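Local coordinates for protein macrolide 2'-phosphotransferase MphH (Brachybacterium faecium, PDB 5UXD) that probably inactivates macrolide antibiotics by transferring a phosphate from a nucleotide to their 2'-hydroxyl, and binds azithromycin, at residues 17-22 and 40-45; 76-81 and 212-217; 100-105 and 200-205. All coordinates share one frame; numbering follows the deposited sequence.

Contact 1 of 3, residues 17-22 and 40-45. With ZIT (azithromycin), chain I.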
loop_
_atom_site.group_PDB
_atom_site.type_symbol
_atom_site.label_atom_id
_atom_site.label_comp_id
_atom_site.label_asym_id
_atom_site.label_seq_id
_atom_site.Cartn_x
_atom_site.Cartn_y
_atom_site.Cartn_z
ATOM N N HIS A 17 6.297 14.295 -24.765
ATOM C CA HIS A 17 6.394 12.852 -24.579
ATOM C C HIS A 17 5.356 12.087 -25.397
ATOM O O HIS A 17 5.118 10.900 -25.144
ATOM C CB HIS A 17 6.295 12.528 -23.092
ATOM C CG HIS A 17 7.490 12.983 -22.325
ATOM N ND1 HIS A 17 8.652 12.245 -22.265
ATOM C CD2 HIS A 17 7.727 14.122 -21.635
ATOM C CE1 HIS A 17 9.547 12.897 -21.542
ATOM N NE2 HIS A 17 9.013 14.043 -21.152
ATOM N N GLY A 18 4.762 12.734 -26.393
ATOM C CA GLY A 18 3.824 12.086 -27.287
ATOM C C GLY A 18 2.387 12.031 -26.822
ATOM O O GLY A 18 1.582 11.349 -27.466
ATOM N N LEU A 19 2.030 12.730 -25.739
ATOM C CA LEU A 19 0.676 12.674 -25.186
ATOM C C LEU A 19 -0.012 14.027 -25.378
ATOM O O LEU A 19 0.374 15.025 -24.761
ATOM C CB LEU A 19 0.719 12.248 -23.716
ATOM C CG LEU A 19 -0.623 12.115 -23.015
ATOM C CD1 LEU A 19 -1.433 11.022 -23.676
ATOM C CD2 LEU A 19 -0.403 11.799 -21.521
ATOM N N ASP A 20 -1.036 14.032 -26.230
ATOM C CA ASP A 20 -1.749 15.239 -26.632
ATOM C C ASP A 20 -3.039 15.320 -25.822
ATOM O O ASP A 20 -3.944 14.500 -26.010
ATOM C CB ASP A 20 -2.040 15.220 -28.132
ATOM C CG ASP A 20 -0.768 15.133 -28.980
ATOM O OD1 ASP A 20 0.262 15.720 -28.579
ATOM O OD2 ASP A 20 -0.809 14.495 -30.057
ATOM N N LEU A 21 -3.116 16.306 -24.924
ATOM C CA LEU A 21 -4.195 16.420 -23.952
ATOM C C LEU A 21 -5.135 17.582 -24.264
ATOM O O LEU A 21 -4.729 18.622 -24.787
ATOM C CB LEU A 21 -3.632 16.600 -22.538
ATOM C CG LEU A 21 -2.710 15.506 -21.995
ATOM C CD1 LEU A 21 -2.125 15.899 -20.632
ATOM C CD2 LEU A 21 -3.428 14.167 -21.913
ATOM N N ASP A 22 -6.403 17.393 -23.915
ATOM C CA ASP A 22 -7.409 18.453 -23.965
ATOM C C ASP A 22 -7.259 19.277 -22.693
ATOM O O ASP A 22 -7.653 18.838 -21.613
ATOM C CB ASP A 22 -8.801 17.846 -24.088
ATOM C CG ASP A 22 -9.916 18.885 -24.067
ATOM O OD1 ASP A 22 -9.656 20.108 -24.216
ATOM O OD2 ASP A 22 -11.084 18.466 -23.925
ATOM N N ALA A 40 -6.128 14.342 -17.068
ATOM C CA ALA A 40 -6.682 15.010 -18.239
ATOM C C ALA A 40 -7.198 13.966 -19.211
ATOM O O ALA A 40 -6.822 12.794 -19.147
ATOM C CB ALA A 40 -5.638 15.901 -18.939
ATOM N N ARG A 41 -8.054 14.414 -20.121
ATOM C CA ARG A 41 -8.482 13.587 -21.238
ATOM C C ARG A 41 -7.575 13.839 -22.435
ATOM O O ARG A 41 -7.211 14.982 -22.724
ATOM C CB ARG A 41 -9.939 13.865 -21.595
ATOM C CG ARG A 41 -10.568 12.819 -22.503
ATOM C CD ARG A 41 -12.070 13.031 -22.661
ATOM N NE ARG A 41 -12.663 13.744 -21.533
ATOM C CZ ARG A 41 -13.313 13.160 -20.532
ATOM N NH1 ARG A 41 -13.454 11.838 -20.499
ATOM N NH2 ARG A 41 -13.822 13.900 -19.557
ATOM N N ALA A 42 -7.196 12.764 -23.120
ATOM C CA ALA A 42 -6.409 12.918 -24.332
ATOM C C ALA A 42 -7.317 13.268 -25.510
ATOM O O ALA A 42 -8.540 13.112 -25.458
ATOM C CB ALA A 42 -5.608 11.647 -24.619
ATOM N N HIS A 43 -6.704 13.770 -26.584
ATOM C CA HIS A 43 -7.468 14.212 -27.745
ATOM C C HIS A 43 -8.290 13.085 -28.358
ATOM O O HIS A 43 -9.287 13.359 -29.034
ATOM C CB HIS A 43 -6.533 14.835 -28.780
ATOM C CG HIS A 43 -6.107 16.229 -28.434
ATOM N ND1 HIS A 43 -5.210 16.949 -29.196
ATOM C CD2 HIS A 43 -6.449 17.033 -27.399
ATOM C CE1 HIS A 43 -5.022 18.137 -28.647
ATOM N NE2 HIS A 43 -5.762 18.212 -27.555
ATOM N N ASP A 44 -7.876 11.835 -28.158
ATOM C CA ASP A 44 -8.660 10.701 -28.627
ATOM C C ASP A 44 -9.694 10.232 -27.604
ATOM O O ASP A 44 -10.314 9.183 -27.808
ATOM C CB ASP A 44 -7.743 9.541 -29.036
ATOM C CG ASP A 44 -7.010 8.900 -27.861
ATOM O OD1 ASP A 44 -7.303 9.204 -26.681
ATOM O OD2 ASP A 44 -6.118 8.064 -28.132
ATOM N N GLY A 45 -9.878 10.967 -26.506
ATOM C CA GLY A 45 -10.934 10.697 -25.555
ATOM C C GLY A 45 -10.525 9.900 -24.328
ATOM O O GLY A 45 -11.296 9.848 -23.360
HETATM C C1 ZIT I . -16.912 16.598 -24.995
HETATM C C2 ZIT I . -16.968 15.030 -24.987
HETATM C C3 ZIT I . -16.948 14.445 -26.393
HETATM C C4 ZIT I . -15.770 14.893 -27.324
HETATM C C5 ZIT I . -14.437 14.125 -27.082
HETATM C C6 ZIT I . -13.193 14.959 -27.309
HETATM C C7 ZIT I . -12.962 15.295 -28.801
HETATM C C8 ZIT I . -11.854 16.379 -28.992
HETATM C C9 ZIT I . -12.488 17.773 -29.251
HETATM N N10 ZIT I . -12.970 18.417 -27.925
HETATM C C11 ZIT I . -14.186 19.174 -28.123
HETATM C C12 ZIT I . -15.054 19.131 -26.857
HETATM C C13 ZIT I . -16.546 19.365 -27.104
HETATM C C14 ZIT I . -17.364 18.760 -25.966
HETATM C C15 ZIT I . -18.760 19.349 -25.949
HETATM C C16 ZIT I . -19.575 18.697 -24.787
HETATM C C17 ZIT I . -15.894 14.528 -24.079
HETATM C C18 ZIT I . -16.250 14.700 -28.741
HETATM C C19 ZIT I . -11.981 14.168 -26.796
HETATM C C20 ZIT I . -11.028 16.014 -30.132
HETATM C C21 ZIT I . -11.888 19.222 -27.341
HETATM C C22 ZIT I . -13.877 20.599 -28.531
HETATM C C23 ZIT I . -16.992 18.780 -28.459
HETATM O O1 ZIT I . -16.420 17.202 -24.060
HETATM O O6 ZIT I . -13.305 16.159 -26.563
HETATM O O12 ZIT I . -14.621 20.110 -25.943
HETATM O O13 ZIT I . -16.799 20.773 -27.082
HETATM O O14 ZIT I . -17.487 17.348 -26.160
HETATM C C1A ZIT I . -14.904 11.781 -27.373
HETATM C C2A ZIT I . -14.451 10.607 -28.205
HETATM C C3A ZIT I . -15.042 9.344 -27.699
HETATM C C4A ZIT I . -14.743 9.135 -26.268
HETATM C C5A ZIT I . -15.194 10.341 -25.438
HETATM C C6A ZIT I . -14.833 10.193 -24.021
HETATM C C7A ZIT I . -15.109 6.984 -28.203
HETATM C C8A ZIT I . -13.096 8.141 -28.571
HETATM O O1A ZIT I . -14.322 12.958 -27.891
HETATM O O2A ZIT I . -14.875 10.798 -29.563
HETATM N N3A ZIT I . -14.553 8.247 -28.585
HETATM O O5A ZIT I . -14.600 11.596 -25.944
HETATM C C1B ZIT I . -19.318 13.995 -26.672
HETATM C C2B ZIT I . -20.619 14.649 -27.077
HETATM C C3B ZIT I . -21.092 14.322 -28.471
HETATM C C4B ZIT I . -20.907 12.886 -28.826
HETATM C C5B ZIT I . -19.467 12.487 -28.628
HETATM C C6B ZIT I . -19.236 11.054 -29.049
HETATM C C7B ZIT I . -22.623 14.717 -28.574
HETATM C C8B ZIT I . -20.284 16.471 -29.240
HETATM O O1B ZIT I . -18.205 14.764 -27.061
HETATM O O3B ZIT I . -20.335 15.073 -29.439
HETATM O O4B ZIT I . -21.280 12.644 -30.198
HETATM O O5B ZIT I . -19.132 12.605 -27.200
#
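Two backbone hydrogen bonds join 17-22 to the end of strand 35-42. D22 N donates its N-H to R41 O at 2.8 Å, nearly along the C=O axis (N-H...O 169°), and H43 N reaches D20 O at 2.9 Å in the carbonyl plane. Between them the L21 and A42 backbones form an antiparallel non-hydrogen-bonded pair, their side chains diverging.

The H43 side chain has CG beside its own backbone N (chi1 -77°), which lays the imidazole along the incoming chain. D20 O sits over one ring face toward the rim, D22 CA lies at the ring edge, and CD2 comes within 3.5 Å of D22 N.

Apolar contacts form on the inner side. L21 brings CD1 to A40 CB at 3.9 Å, while its CD2 rests against A42 CA at 4.0 Å; L11 and A14 of helix 7-16 and L50 of strand 47-53 also touch L21.

Azithromycin meets the outer side by van der Waals contact, with D22 OD2 3.6 Å from ZIT C21 and ZIT C17 over a face of the R41 guanidinium, whose salt bridge goes to D47. A type I turn, closed by G45 N to A42 O, carries D44 and G45 to the sugar bearing C8A and C6A. This short, weakly bonded strand, following a helix that ends in a Schellman motif at G18, is consistent with the N-terminal lobe of a kinase-like fold.

Contact 2 of 3, residues 76-81 and 212-217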
loop_
_atom_site.group_PDB
_atom_site.type_symbol
_atom_site.label_atom_id
_atom_site.label_comp_id
_atom_site.label_asym_id
_atom_site.label_seq_id
_atom_site.Cartn_x
_atom_site.Cartn_y
_atom_site.Cartn_z
ATOM N N LEU A 76 -2.290 -10.834 -12.802
ATOM C CA LEU A 76 -3.451 -10.460 -12.006
ATOM C C LEU A 76 -4.644 -10.202 -12.916
ATOM O O LEU A 76 -4.514 -9.545 -13.953
ATOM C CB LEU A 76 -3.195 -9.200 -11.172
ATOM C CG LEU A 76 -2.122 -9.163 -10.090
ATOM C CD1 LEU A 76 -2.315 -7.901 -9.251
ATOM C CD2 LEU A 76 -2.173 -10.407 -9.210
ATOM N N ASP A 77 -5.812 -10.690 -12.503
ATOM C CA ASP A 77 -7.020 -10.402 -13.264
ATOM C C ASP A 77 -7.467 -8.959 -13.071
ATOM O O ASP A 77 -7.946 -8.325 -14.018
ATOM C CB ASP A 77 -8.126 -11.378 -12.883
ATOM C CG ASP A 77 -7.810 -12.793 -13.305
ATOM O OD1 ASP A 77 -6.817 -12.977 -14.043
ATOM O OD2 ASP A 77 -8.542 -13.716 -12.896
ATOM N N VAL A 78 -7.301 -8.410 -11.864
ATOM C CA VAL A 78 -7.635 -7.006 -11.664
ATOM C C VAL A 78 -6.536 -6.140 -12.266
ATOM O O VAL A 78 -5.429 -6.603 -12.564
ATOM C CB VAL A 78 -7.866 -6.666 -10.179
ATOM C CG1 VAL A 78 -8.996 -7.507 -9.612
ATOM C CG2 VAL A 78 -6.596 -6.862 -9.378
ATOM N N ALA A 79 -6.856 -4.865 -12.460
ATOM C CA ALA A 79 -5.983 -3.949 -13.173
ATOM C C ALA A 79 -4.960 -3.303 -12.244
ATOM O O ALA A 79 -5.216 -3.088 -11.058
ATOM C CB ALA A 79 -6.811 -2.858 -13.853
ATOM N N VAL A 80 -3.796 -2.985 -12.805
ATOM C CA VAL A 80 -2.806 -2.135 -12.146
ATOM C C VAL A 80 -2.380 -1.073 -13.149
ATOM O O VAL A 80 -2.591 -1.228 -14.363
ATOM C CB VAL A 80 -1.582 -2.944 -11.645
ATOM C CG1 VAL A 80 -1.990 -3.989 -10.597
ATOM C CG2 VAL A 80 -0.832 -3.575 -12.824
ATOM N N PRO A 81 -1.764 0.014 -12.681
ATOM C CA PRO A 81 -1.330 1.061 -13.618
ATOM C C PRO A 81 -0.417 0.534 -14.717
ATOM O O PRO A 81 0.451 -0.311 -14.484
ATOM C CB PRO A 81 -0.605 2.055 -12.714
ATOM C CG PRO A 81 -1.348 1.939 -11.412
ATOM C CD PRO A 81 -1.699 0.470 -11.280
ATOM N N THR A 212 -11.604 -4.007 -8.624
ATOM C CA THR A 212 -11.295 -4.021 -10.041
ATOM C C THR A 212 -9.914 -3.472 -10.360
ATOM O O THR A 212 -9.465 -3.610 -11.503
ATOM C CB THR A 212 -12.337 -3.224 -10.834
ATOM O OG1 THR A 212 -12.378 -1.872 -10.355
ATOM C CG2 THR A 212 -13.720 -3.858 -10.680
ATOM N N ALA A 213 -9.232 -2.862 -9.395
ATOM C CA ALA A 213 -7.863 -2.408 -9.593
ATOM C C ALA A 213 -7.215 -2.216 -8.235
ATOM O O ALA A 213 -7.894 -1.912 -7.250
ATOM C CB ALA A 213 -7.809 -1.101 -10.395
ATOM N N VAL A 214 -5.893 -2.373 -8.199
ATOM C CA VAL A 214 -5.107 -2.139 -6.998
ATOM C C VAL A 214 -3.991 -1.161 -7.343
ATOM O O VAL A 214 -3.306 -1.316 -8.365
ATOM C CB VAL A 214 -4.556 -3.455 -6.414
ATOM C CG1 VAL A 214 -3.685 -3.187 -5.192
ATOM C CG2 VAL A 214 -5.722 -4.374 -6.037
ATOM N N LEU A 215 -3.836 -0.141 -6.505
ATOM C CA LEU A 215 -2.952 0.983 -6.768
ATOM C C LEU A 215 -1.854 1.064 -5.717
ATOM O O LEU A 215 -1.862 0.344 -4.712
ATOM C CB LEU A 215 -3.732 2.301 -6.782
ATOM C CG LEU A 215 -5.146 2.277 -7.356
ATOM C CD1 LEU A 215 -5.915 3.495 -6.885
ATOM C CD2 LEU A 215 -5.093 2.224 -8.875
ATOM N N ASP A 216 -0.909 1.977 -5.972
ATOM C CA ASP A 216 0.154 2.398 -5.051
ATOM C C ASP A 216 0.955 1.201 -4.539
ATOM O O ASP A 216 0.856 0.795 -3.389
ATOM C CB ASP A 216 -0.433 3.222 -3.891
ATOM C CG ASP A 216 -1.403 4.299 -4.391
ATOM O OD1 ASP A 216 -1.062 5.097 -5.282
ATOM O OD2 ASP A 216 -2.521 4.353 -3.852
ATOM N N TRP A 217 1.835 0.755 -5.434
ATOM C CA TRP A 217 2.644 -0.441 -5.233
ATOM C C TRP A 217 4.039 -0.148 -4.675
ATOM O O TRP A 217 4.935 -0.995 -4.793
ATOM C CB TRP A 217 2.752 -1.205 -6.558
ATOM C CG TRP A 217 1.456 -1.875 -6.929
ATOM C CD1 TRP A 217 0.443 -1.349 -7.680
ATOM C CD2 TRP A 217 1.024 -3.175 -6.526
ATOM N NE1 TRP A 217 -0.591 -2.252 -7.775
ATOM C CE2 TRP A 217 -0.259 -3.381 -7.076
ATOM C CE3 TRP A 217 1.601 -4.193 -5.772
ATOM C CZ2 TRP A 217 -0.971 -4.561 -6.894
ATOM C CZ3 TRP A 217 0.886 -5.361 -5.574
ATOM C CH2 TRP A 217 -0.386 -5.538 -6.132
#
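The loop 76-81 docks on the end of strand 210-214 through one two-bond backbone bridge centred on A79 and A213. A79 N points at T212 O (3.0 Å) along an almost straight N-H line of 173°, although the donor stands above the carbonyl plane. In return V214 N meets A79 O at 3.0 Å, nearly along the C=O axis. The A213 CA-H adds a 3.1 Å contact to that same A79 O, so one carbonyl is approached by two donors.

A third polar bond stays within 212-217: W217 NE1 donates to V214 O at 2.9 Å. The carbonyl oxygen lies close to the indole plane, whereas the nitrogen stands well above the carbonyl plane. This bond helps to fix the rotation of the indole, which chi1 of -72° places beside its own backbone N and chi2 of 90° turns across the CB-CG bond.

Apolar contacts lie beside these bonds. V80 crosses W217 at about a right angle, its CG1 touching NE1 at 3.6 Å and also CZ2; L76 CD1 reaches the same CZ2. V78 CG2 meets V214 CG2 at 4.3 Å, and the methyls of A79 and A213 are 4.0 Å apart. L68, L69 and L72 of helix 59-72 also pack on W217, whose ring meets H196 edge-to-face.

The chemistry implies a directional backbone join set beside a tryptophan-centred apolar cluster, in which the buried indole N-H of W217, the residue directly after the Mg(2+) ligand D216 (seen in another crystal of this protein), is satisfied by a main-chain oxygen.

Contact 3 of 3, residues 100-105 and 200-205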
loop_
_atom_site.group_PDB
_atom_site.type_symbol
_atom_site.label_atom_id
_atom_site.label_comp_id
_atom_site.label_asym_id
_atom_site.label_seq_id
_atom_site.Cartn_x
_atom_site.Cartn_y
_atom_site.Cartn_z
ATOM N N PRO A 100 -12.565 4.583 -5.844
ATOM C CA PRO A 100 -11.776 4.173 -4.676
ATOM C C PRO A 100 -12.676 3.683 -3.550
ATOM O O PRO A 100 -13.728 4.262 -3.274
ATOM C CB PRO A 100 -11.030 5.455 -4.284
ATOM C CG PRO A 100 -11.085 6.326 -5.495
ATOM C CD PRO A 100 -12.384 6.010 -6.157
ATOM N N GLY A 101 -12.259 2.590 -2.909
ATOM C CA GLY A 101 -13.021 2.078 -1.789
ATOM C C GLY A 101 -13.027 2.986 -0.581
ATOM O O GLY A 101 -13.858 2.798 0.313
ATOM N N LEU A 102 -12.125 3.961 -0.543
ATOM C CA LEU A 102 -12.023 4.916 0.551
ATOM C C LEU A 102 -11.342 6.159 0.004
ATOM O O LEU A 102 -10.274 6.059 -0.609
ATOM C CB LEU A 102 -11.223 4.319 1.719
ATOM C CG LEU A 102 -11.005 5.078 3.030
ATOM C CD1 LEU A 102 -10.720 4.090 4.149
ATOM C CD2 LEU A 102 -9.862 6.082 2.929
ATOM N N THR A 103 -11.953 7.321 0.225
ATOM C CA THR A 103 -11.381 8.593 -0.192
ATOM C C THR A 103 -11.199 9.509 1.015
ATOM O O THR A 103 -11.958 9.447 1.991
ATOM C CB THR A 103 -12.258 9.286 -1.254
ATOM O OG1 THR A 103 -13.611 9.376 -0.789
ATOM C CG2 THR A 103 -12.229 8.511 -2.562
ATOM N N VAL A 104 -10.172 10.355 0.945
ATOM C CA VAL A 104 -9.888 11.323 2.002
ATOM C C VAL A 104 -9.959 12.714 1.383
ATOM O O VAL A 104 -9.265 12.997 0.397
ATOM C CB VAL A 104 -8.511 11.083 2.646
ATOM C CG1 VAL A 104 -8.169 12.209 3.620
ATOM C CG2 VAL A 104 -8.476 9.734 3.343
ATOM N N ALA A 105 -10.780 13.569 1.989
ATOM C CA ALA A 105 -10.975 14.923 1.494
ATOM C C ALA A 105 -9.768 15.796 1.839
ATOM O O ALA A 105 -8.813 15.363 2.489
ATOM C CB ALA A 105 -12.264 15.517 2.055
ATOM N N TYR A 200 -5.516 -1.846 1.940
ATOM C CA TYR A 200 -6.774 -1.419 2.533
ATOM C C TYR A 200 -7.533 -0.619 1.483
ATOM O O TYR A 200 -6.988 -0.312 0.419
ATOM C CB TYR A 200 -6.524 -0.624 3.831
ATOM C CG TYR A 200 -5.732 0.660 3.732
ATOM C CD1 TYR A 200 -4.345 0.640 3.678
ATOM C CD2 TYR A 200 -6.370 1.894 3.763
ATOM C CE1 TYR A 200 -3.617 1.811 3.612
ATOM C CE2 TYR A 200 -5.651 3.068 3.701
ATOM C CZ TYR A 200 -4.274 3.022 3.620
ATOM O OH TYR A 200 -3.549 4.194 3.558
ATOM N N PRO A 201 -8.824 -0.336 1.718
ATOM C CA PRO A 201 -9.687 0.153 0.624
ATOM C C PRO A 201 -9.214 1.423 -0.074
ATOM O O PRO A 201 -9.583 1.641 -1.236
ATOM C CB PRO A 201 -11.029 0.366 1.331
ATOM C CG PRO A 201 -11.056 -0.707 2.357
ATOM C CD PRO A 201 -9.634 -0.795 2.865
ATOM N N ALA A 202 -8.412 2.268 0.580
ATOM C CA ALA A 202 -7.902 3.451 -0.107
ATOM C C ALA A 202 -6.982 3.101 -1.273
ATOM O O ALA A 202 -6.755 3.950 -2.140
ATOM C CB ALA A 202 -7.159 4.357 0.870
ATOM N N HIS A 203 -6.431 1.885 -1.309
ATOM C CA HIS A 203 -5.552 1.473 -2.396
ATOM C C HIS A 203 -6.226 0.501 -3.354
ATOM O O HIS A 203 -5.545 -0.200 -4.110
ATOM C CB HIS A 203 -4.268 0.874 -1.833
ATOM C CG HIS A 203 -3.425 1.876 -1.119
ATOM N ND1 HIS A 203 -2.739 1.591 0.037
ATOM C CD2 HIS A 203 -3.182 3.182 -1.392
ATOM C CE1 HIS A 203 -2.089 2.673 0.438
ATOM N NE2 HIS A 203 -2.344 3.653 -0.411
ATOM N N THR A 204 -7.548 0.420 -3.318
ATOM C CA THR A 204 -8.294 -0.368 -4.279
ATOM C C THR A 204 -9.241 0.538 -5.059
ATOM O O THR A 204 -9.560 1.660 -4.648
ATOM C CB THR A 204 -9.086 -1.498 -3.598
ATOM O OG1 THR A 204 -10.155 -0.936 -2.826
ATOM C CG2 THR A 204 -8.191 -2.332 -2.678
ATOM N N LEU A 205 -9.657 0.057 -6.221
ATOM C CA LEU A 205 -10.840 0.603 -6.857
ATOM C C LEU A 205 -11.881 -0.497 -6.906
ATOM O O LEU A 205 -11.545 -1.675 -7.115
ATOM C CB LEU A 205 -10.561 1.136 -8.265
ATOM C CG LEU A 205 -9.350 2.061 -8.413
ATOM C CD1 LEU A 205 -9.084 2.381 -9.872
ATOM C CD2 LEU A 205 -9.556 3.329 -7.612
#
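L102 holds CG anti to its backbone N (chi1 -177°), which carries CD2 out to the A202 methyl, while CB is placed by the backbone. T204 puts OG1 in the crowded position between N and the carbonyl carbon (chi1 69°), which turns the hydroxyl back to P201. L205 sets CG beside its backbone N (chi1 -49°) and thereby brings CD2 alongside the P100 ring.

With these torsions, the apolar groups meet in three places. L102 CD2 touches the A202 methyl at 3.8 Å, L102 CB lies against P201 CB at 4.0 Å, and L205 CD2 lies side by side with P100, 3.7 Å from its N and slightly farther from its CG. W112 of strand 110-112 touches both L102 and P201, and L96 touches L205.

The polar part is mostly backbone. G101 N makes a weak hydrogen bond to T204 O at 3.3 Å, and P100 CA approaches that oxygen at 3.4 Å as a CA-H...O contact. On the other side of G101, L102 O receives a CA-H...O contact from A202 CA. P201 O accepts from T204 OG1 at 3.1 Å and also from T204 N, which binds the 3-10 turn to the strand that follows it. G101 has no side chain, and its main chain comes close beside P201 O.

P100 and L205 form an antiparallel non-hydrogen-bonded pair, so strand 99-104 is joined to strand 204-207 just where the latter leaves its loop. That loop holds Y200, which lines the pocket of a second azithromycin, A202, a GDP-binding residue, and H203, a Mg(2+) ligand, the last two seen in another crystal of this protein. Such a loop, leading into a short hairpin, corresponds, as in relatives of the family, to the catalytic-loop region of the kinase-like phosphotransferase fold.

Overall arrangement
Contact 1 lies apart, its centre about 29 Å from the centre of the chain, at the partly exposed edge of the N-terminal sheet. Its assigned hydrogen bonds join backbone atoms, and its outer side meets one azithromycin; Y200, in contact 3, lines the pocket of another. The centres of contacts 2 and 3 lie about 11 Å from the chain centre, and both share a sheet: strands 204-207 and 210-214 are successive neighbours, with L205 opposite the classic bulge at T212 and A213. Contact 3 is buried, largely apolar and weakly bonded; contact 2, partly buried, uses stronger backbone bonds and an indole. H203 packs against D216, so elements of both contacts bring the two Mg(2+)-binding residues together.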